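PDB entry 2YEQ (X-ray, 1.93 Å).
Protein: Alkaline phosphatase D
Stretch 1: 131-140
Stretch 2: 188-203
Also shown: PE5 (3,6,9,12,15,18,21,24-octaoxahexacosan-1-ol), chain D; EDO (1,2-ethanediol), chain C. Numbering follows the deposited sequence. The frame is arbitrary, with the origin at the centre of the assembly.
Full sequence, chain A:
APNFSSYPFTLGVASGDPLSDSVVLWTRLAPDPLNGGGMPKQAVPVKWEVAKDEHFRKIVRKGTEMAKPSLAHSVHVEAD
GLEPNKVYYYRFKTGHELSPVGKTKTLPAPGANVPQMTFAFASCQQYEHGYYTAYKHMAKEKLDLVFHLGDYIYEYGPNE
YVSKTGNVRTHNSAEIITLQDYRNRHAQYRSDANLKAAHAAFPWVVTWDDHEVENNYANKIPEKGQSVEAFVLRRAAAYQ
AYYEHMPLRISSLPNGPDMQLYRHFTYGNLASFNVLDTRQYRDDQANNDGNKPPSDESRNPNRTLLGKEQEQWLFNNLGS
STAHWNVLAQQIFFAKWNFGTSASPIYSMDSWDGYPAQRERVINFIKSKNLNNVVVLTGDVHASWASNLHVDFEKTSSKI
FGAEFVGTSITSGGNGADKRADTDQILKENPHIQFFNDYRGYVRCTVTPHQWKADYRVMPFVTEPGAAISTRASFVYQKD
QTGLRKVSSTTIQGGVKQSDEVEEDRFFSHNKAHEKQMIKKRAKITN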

# COMPACT_ATOMS: atom_id res chain seq x y z
N TYR A 131 8.03 8.48 -13.35
CA TYR A 131 7.77 9.66 -12.53
C TYR A 131 6.48 9.46 -11.76
O TYR A 131 5.59 8.70 -12.18
N TYR A 132 6.40 10.13 -10.62
CA TYR A 132 5.28 10.08 -9.71
C TYR A 132 4.14 11.08 -10.04
O TYR A 132 3.46 11.62 -9.17
N THR A 133 3.87 11.22 -11.32
CA THR A 133 2.72 12.00 -11.80
C THR A 133 1.41 11.57 -11.11
O THR A 133 0.56 12.41 -10.81
N ALA A 134 1.26 10.27 -10.83
CA ALA A 134 0.05 9.82 -10.13
C ALA A 134 -0.19 10.58 -8.85
O ALA A 134 -1.34 10.91 -8.52
N TYR A 135 0.88 10.86 -8.09
CA TYR A 135 0.73 11.57 -6.82
C TYR A 135 0.47 13.07 -6.99
O TYR A 135 -0.16 13.70 -6.14
N LYS A 136 0.96 13.65 -8.07
CA LYS A 136 0.61 15.04 -8.42
C LYS A 136 -0.90 15.13 -8.57
O LYS A 136 -1.53 15.98 -7.96
N HIS A 137 -1.48 14.21 -9.35
CA HIS A 137 -2.93 14.13 -9.49
C HIS A 137 -3.66 13.79 -8.19
O HIS A 137 -4.71 14.38 -7.89
N MET A 138 -3.12 12.85 -7.40
CA MET A 138 -3.80 12.47 -6.20
C MET A 138 -3.91 13.63 -5.23
O MET A 138 -4.92 13.76 -4.54
N ALA A 139 -2.87 14.45 -5.17
CA ALA A 139 -2.81 15.59 -4.24
C ALA A 139 -3.92 16.62 -4.52
O ALA A 139 -4.21 17.44 -3.68
N LYS A 140 -4.51 16.57 -5.71
CA LYS A 140 -5.62 17.47 -6.07
C LYS A 140 -7.01 16.86 -5.79
O LYS A 140 -8.03 17.53 -6.00
N GLN A 188 15.45 8.57 -0.73
CA GLN A 188 15.43 8.76 -2.18
C GLN A 188 14.00 8.88 -2.69
O GLN A 188 13.69 9.77 -3.47
N TYR A 189 13.15 7.94 -2.28
CA TYR A 189 11.74 7.89 -2.70
C TYR A 189 10.95 9.08 -2.18
O TYR A 189 10.23 9.72 -2.93
N ARG A 190 11.11 9.37 -0.89
CA ARG A 190 10.34 10.39 -0.20
C ARG A 190 10.77 11.83 -0.59
O ARG A 190 10.04 12.78 -0.29
N SER A 191 11.91 11.97 -1.25
CA SER A 191 12.41 13.26 -1.73
C SER A 191 11.59 13.78 -2.93
O SER A 191 11.72 14.94 -3.31
N ASP A 192 10.86 12.89 -3.58
CA ASP A 192 10.09 13.25 -4.76
C ASP A 192 8.98 14.23 -4.37
O ASP A 192 8.19 13.92 -3.49
N ALA A 193 8.93 15.37 -5.05
CA ALA A 193 8.02 16.48 -4.71
C ALA A 193 6.56 16.07 -4.78
O ALA A 193 5.74 16.53 -3.99
N ASN A 194 6.22 15.21 -5.73
CA ASN A 194 4.84 14.79 -5.92
C ASN A 194 4.36 13.93 -4.76
O ASN A 194 3.28 14.15 -4.19
N LEU A 195 5.20 12.96 -4.36
CA LEU A 195 4.89 12.11 -3.20
C LEU A 195 4.77 12.93 -1.94
O LEU A 195 3.85 12.76 -1.14
N LYS A 196 5.69 13.86 -1.74
CA LYS A 196 5.61 14.76 -0.58
C LYS A 196 4.31 15.57 -0.55
O LYS A 196 3.76 15.81 0.51
N ALA A 197 3.85 16.03 -1.71
CA ALA A 197 2.59 16.82 -1.80
C ALA A 197 1.40 15.95 -1.40
O ALA A 197 0.52 16.37 -0.66
N ALA A 198 1.39 14.71 -1.90
CA ALA A 198 0.33 13.75 -1.54
C ALA A 198 0.33 13.43 -0.06
O ALA A 198 -0.76 13.30 0.56
N HIS A 199 1.52 13.38 0.56
CA HIS A 199 1.59 13.20 2.00
C HIS A 199 1.09 14.42 2.77
O HIS A 199 0.43 14.26 3.79
N ALA A 200 1.45 15.63 2.32
CA ALA A 200 1.05 16.86 3.00
C ALA A 200 -0.47 17.12 2.87
O ALA A 200 -1.08 17.75 3.73
N ALA A 201 -1.09 16.55 1.84
CA ALA A 201 -2.51 16.78 1.55
C ALA A 201 -3.52 15.98 2.39
O ALA A 201 -4.65 16.44 2.64
N PHE A 202 -3.14 14.78 2.83
CA PHE A 202 -4.09 13.85 3.48
C PHE A 202 -3.41 12.99 4.56
O PHE A 202 -2.23 12.72 4.46
N PRO A 203 -4.17 12.53 5.54
CA PRO A 203 -3.67 11.48 6.44
C PRO A 203 -3.59 10.16 5.71
O PRO A 203 -4.49 9.85 4.92

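The helix that begins at T133 and the helix spanning 193-201 run in the same general direction, their axes 30° apart and 7.6 Å at closest approach. Together the two stretches bury 615 Å², and no direct hydrogen bond links them; the contact rests on close packing and one bridging water.

Along stretch 2, Y189 makes the first contact. Its CA-to-CB bond points sideways (chi1 m), and ring atom CD2 lies 3.0 Å from Y132 OH, a hydroxyl that is hydrogen-bonded elsewhere in the structure. D192 follows at the N-cap of the second helix. Its t rotamer brings OD1 2.8 Å from N194 N, a weak bond, and 3.3 Å from L195 N, a straighter one, so that the carboxylate caps the first turn. The same side chain faces stretch 1, where D192 CG sits 3.3 Å from Y132 CD2. D192 OD2 accepts a hydrogen bond from water 1 at 2.7 Å. That water also accepts from Y132 N, 2.8 Å from its oxygen, and donates to N194 OD1 at 3.2 Å, joining the starts of the two helices.

N194 points toward stretch 1 in the m rotamer and has the largest covered area in stretch 2. Its CB lies 3.3 Å from Y132 O, while ND2 reaches to 3.3 Å from K136 CB; the K136 chain, t at chi1 through chi3, then leads away. N194 O also approaches Y135 CB at 3.6 Å. L195 (chi1 t, chi2 p) sets off sideways, yet its CD1 comes to rest over one face of the Y135 ring, 3.9 Å from the ring centroid, in a CH-pi contact. L195 CB meets Y132 CD2 at 4.1 Å, so this leucine touches two tyrosines, both with chi1 m.

Small residues then let the backbones draw close. A197 CB is 4.1 Å from A139 CB, and A198 CB packs 3.6 Å from Y135 CD1. The CA atoms of A139 and A198 are only 4.5 Å apart. On the next turn, A201 CB lies 4.1 Å from A139 O.

F202 (chi1 m) closes the contact. M138 O approaches the edge of its ring, 3.2 Å from F202 CZ, and M138 CG, on a side chain with chi1 and chi2 both t, lies 4.2 Å from F202 CE2. The ethanediol, probably from the crystallisation liquor, donates from O1 to A201 O at 2.8 Å, and its C2 also lies at the F202 ring edge. The PE5 molecule comes within 3.3 Å of the helix, measured from its C4 to A197 O.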

# COMPACT_ATOMS: atom_id res chain seq x y z
CB TYR A 131 7.79 10.94 -13.44
CG TYR A 131 9.20 11.12 -13.97
CD1 TYR A 131 10.20 11.69 -13.17
CD2 TYR A 131 9.58 10.58 -15.19
CE1 TYR A 131 11.52 11.79 -13.61
CE2 TYR A 131 10.88 10.65 -15.64
CZ TYR A 131 11.85 11.25 -14.84
OH TYR A 131 13.13 11.29 -15.29
CB TYR A 132 5.77 10.28 -8.27
CG TYR A 132 6.66 9.13 -7.71
CD1 TYR A 132 6.77 7.89 -8.35
CD2 TYR A 132 7.33 9.31 -6.50
CE1 TYR A 132 7.58 6.87 -7.80
CE2 TYR A 132 8.11 8.31 -5.96
CZ TYR A 132 8.25 7.10 -6.60
OH TYR A 132 9.03 6.12 -6.01
CB THR A 133 2.58 11.81 -13.29
OG1 THR A 133 3.89 11.89 -13.88
CG2 THR A 133 1.63 12.89 -13.92
CB ALA A 134 0.08 8.27 -9.84
CB TYR A 135 1.93 11.35 -5.92
CG TYR A 135 1.98 9.99 -5.24
CD1 TYR A 135 0.93 9.58 -4.45
CD2 TYR A 135 3.07 9.14 -5.40
CE1 TYR A 135 0.94 8.35 -3.81
CE2 TYR A 135 3.10 7.89 -4.75
CZ TYR A 135 2.04 7.50 -3.96
OH TYR A 135 2.01 6.30 -3.29
CB LYS A 136 1.28 15.46 -9.72
CG LYS A 136 1.15 16.96 -10.00
CD LYS A 136 1.79 17.32 -11.32
CE LYS A 136 1.78 18.83 -11.56
NZ LYS A 136 2.91 19.53 -10.89
CB HIS A 137 -3.33 13.15 -10.60
CG HIS A 137 -2.86 13.56 -11.96
ND1 HIS A 137 -3.27 14.73 -12.57
CD2 HIS A 137 -2.00 12.96 -12.82
CE1 HIS A 137 -2.71 14.81 -13.76
NE2 HIS A 137 -1.93 13.76 -13.94
CB MET A 138 -3.09 11.31 -5.49
CG MET A 138 -3.88 10.70 -4.37
SD MET A 138 -2.94 9.50 -3.39
CE MET A 138 -2.76 8.25 -4.64
CB ALA A 139 -1.44 16.26 -4.29
CB LYS A 140 -5.50 17.85 -7.55
CG LYS A 140 -4.23 18.65 -7.87
CD LYS A 140 -3.97 18.69 -9.35
CE LYS A 140 -3.15 19.91 -9.78
NZ LYS A 140 -2.49 19.68 -11.10
CB GLN A 188 16.11 7.63 -2.93
CG GLN A 188 15.96 7.74 -4.44
CD GLN A 188 16.73 6.69 -5.21
OE1 GLN A 188 16.69 5.50 -4.85
NE2 GLN A 188 17.41 7.10 -6.29
CB TYR A 189 11.08 6.56 -2.24
CG TYR A 189 11.35 5.38 -3.16
CD1 TYR A 189 12.65 4.99 -3.45
CD2 TYR A 189 10.31 4.64 -3.70
CE1 TYR A 189 12.90 3.92 -4.28
CE2 TYR A 189 10.55 3.57 -4.55
CZ TYR A 189 11.85 3.19 -4.81
OH TYR A 189 12.10 2.14 -5.66
CB ARG A 190 10.46 10.16 1.31
CG ARG A 190 9.55 10.98 2.20
CD ARG A 190 8.09 10.74 1.83
NE ARG A 190 7.14 10.72 2.92
CZ ARG A 190 7.14 9.90 3.98
NH1 ARG A 190 8.10 9.01 4.20
NH2 ARG A 190 6.17 10.02 4.88
CB SER A 191 13.87 13.11 -2.23
OG SER A 191 14.73 13.02 -1.12
CB ASP A 192 9.50 12.01 -5.40
CG ASP A 192 8.75 12.33 -6.66
OD1 ASP A 192 7.64 12.89 -6.51
OD2 ASP A 192 9.28 12.07 -7.76
CB ALA A 193 8.28 17.72 -5.63
CB ASN A 194 4.70 14.00 -7.23
CG ASN A 194 5.09 14.80 -8.43
OD1 ASN A 194 6.00 14.43 -9.18
ND2 ASN A 194 4.42 15.90 -8.64
CB LEU A 195 5.97 11.00 -3.05
CG LEU A 195 5.88 10.05 -1.86
CD1 LEU A 195 4.47 9.47 -1.69
CD2 LEU A 195 6.93 8.90 -2.04
CB LYS A 196 6.81 15.73 -0.54
CG LYS A 196 8.15 15.06 -0.33
CD LYS A 196 9.25 16.08 0.04
CE LYS A 196 9.74 16.89 -1.11
NZ LYS A 196 10.79 17.83 -0.61
CB ALA A 197 2.39 17.37 -3.22
CB ALA A 198 0.42 12.49 -2.43
CB HIS A 199 3.01 12.84 2.48
CG HIS A 199 3.33 11.38 2.39
ND1 HIS A 199 2.70 10.43 3.17
CD2 HIS A 199 4.24 10.70 1.63
CE1 HIS A 199 3.21 9.24 2.90
NE2 HIS A 199 4.15 9.38 1.97
CB ALA A 200 1.88 18.08 2.45
CB ALA A 201 -2.76 16.55 0.05
CB PHE A 202 -4.62 12.82 2.47
CG PHE A 202 -4.92 13.36 1.12
CD1 PHE A 202 -6.06 14.13 0.90
CD2 PHE A 202 -4.14 13.03 0.04
CE1 PHE A 202 -6.36 14.59 -0.35
CE2 PHE A 202 -4.44 13.49 -1.23
CZ PHE A 202 -5.56 14.30 -1.41
CB PRO A 203 -4.73 11.40 7.53
CG PRO A 203 -5.96 11.94 6.90
CD PRO A 203 -5.57 12.86 5.82
C50 PE5 D . -2.11 24.88 2.81
O1 PE5 D . -1.90 23.49 3.11
C1 PE5 D . -1.70 22.76 1.92
C2 PE5 D . -1.60 21.26 2.14
O2 PE5 D . -0.71 20.71 1.16
C3 PE5 D . -1.30 20.30 -0.08
C4 PE5 D . -0.26 19.57 -0.91
C1 EDO C . -7.37 16.55 4.27
O1 EDO C . -6.15 16.34 4.98
C2 EDO C . -8.28 15.35 4.44
O2 EDO C . -9.58 15.76 4.02
O HOH W 1 8.16 12.28 -10.17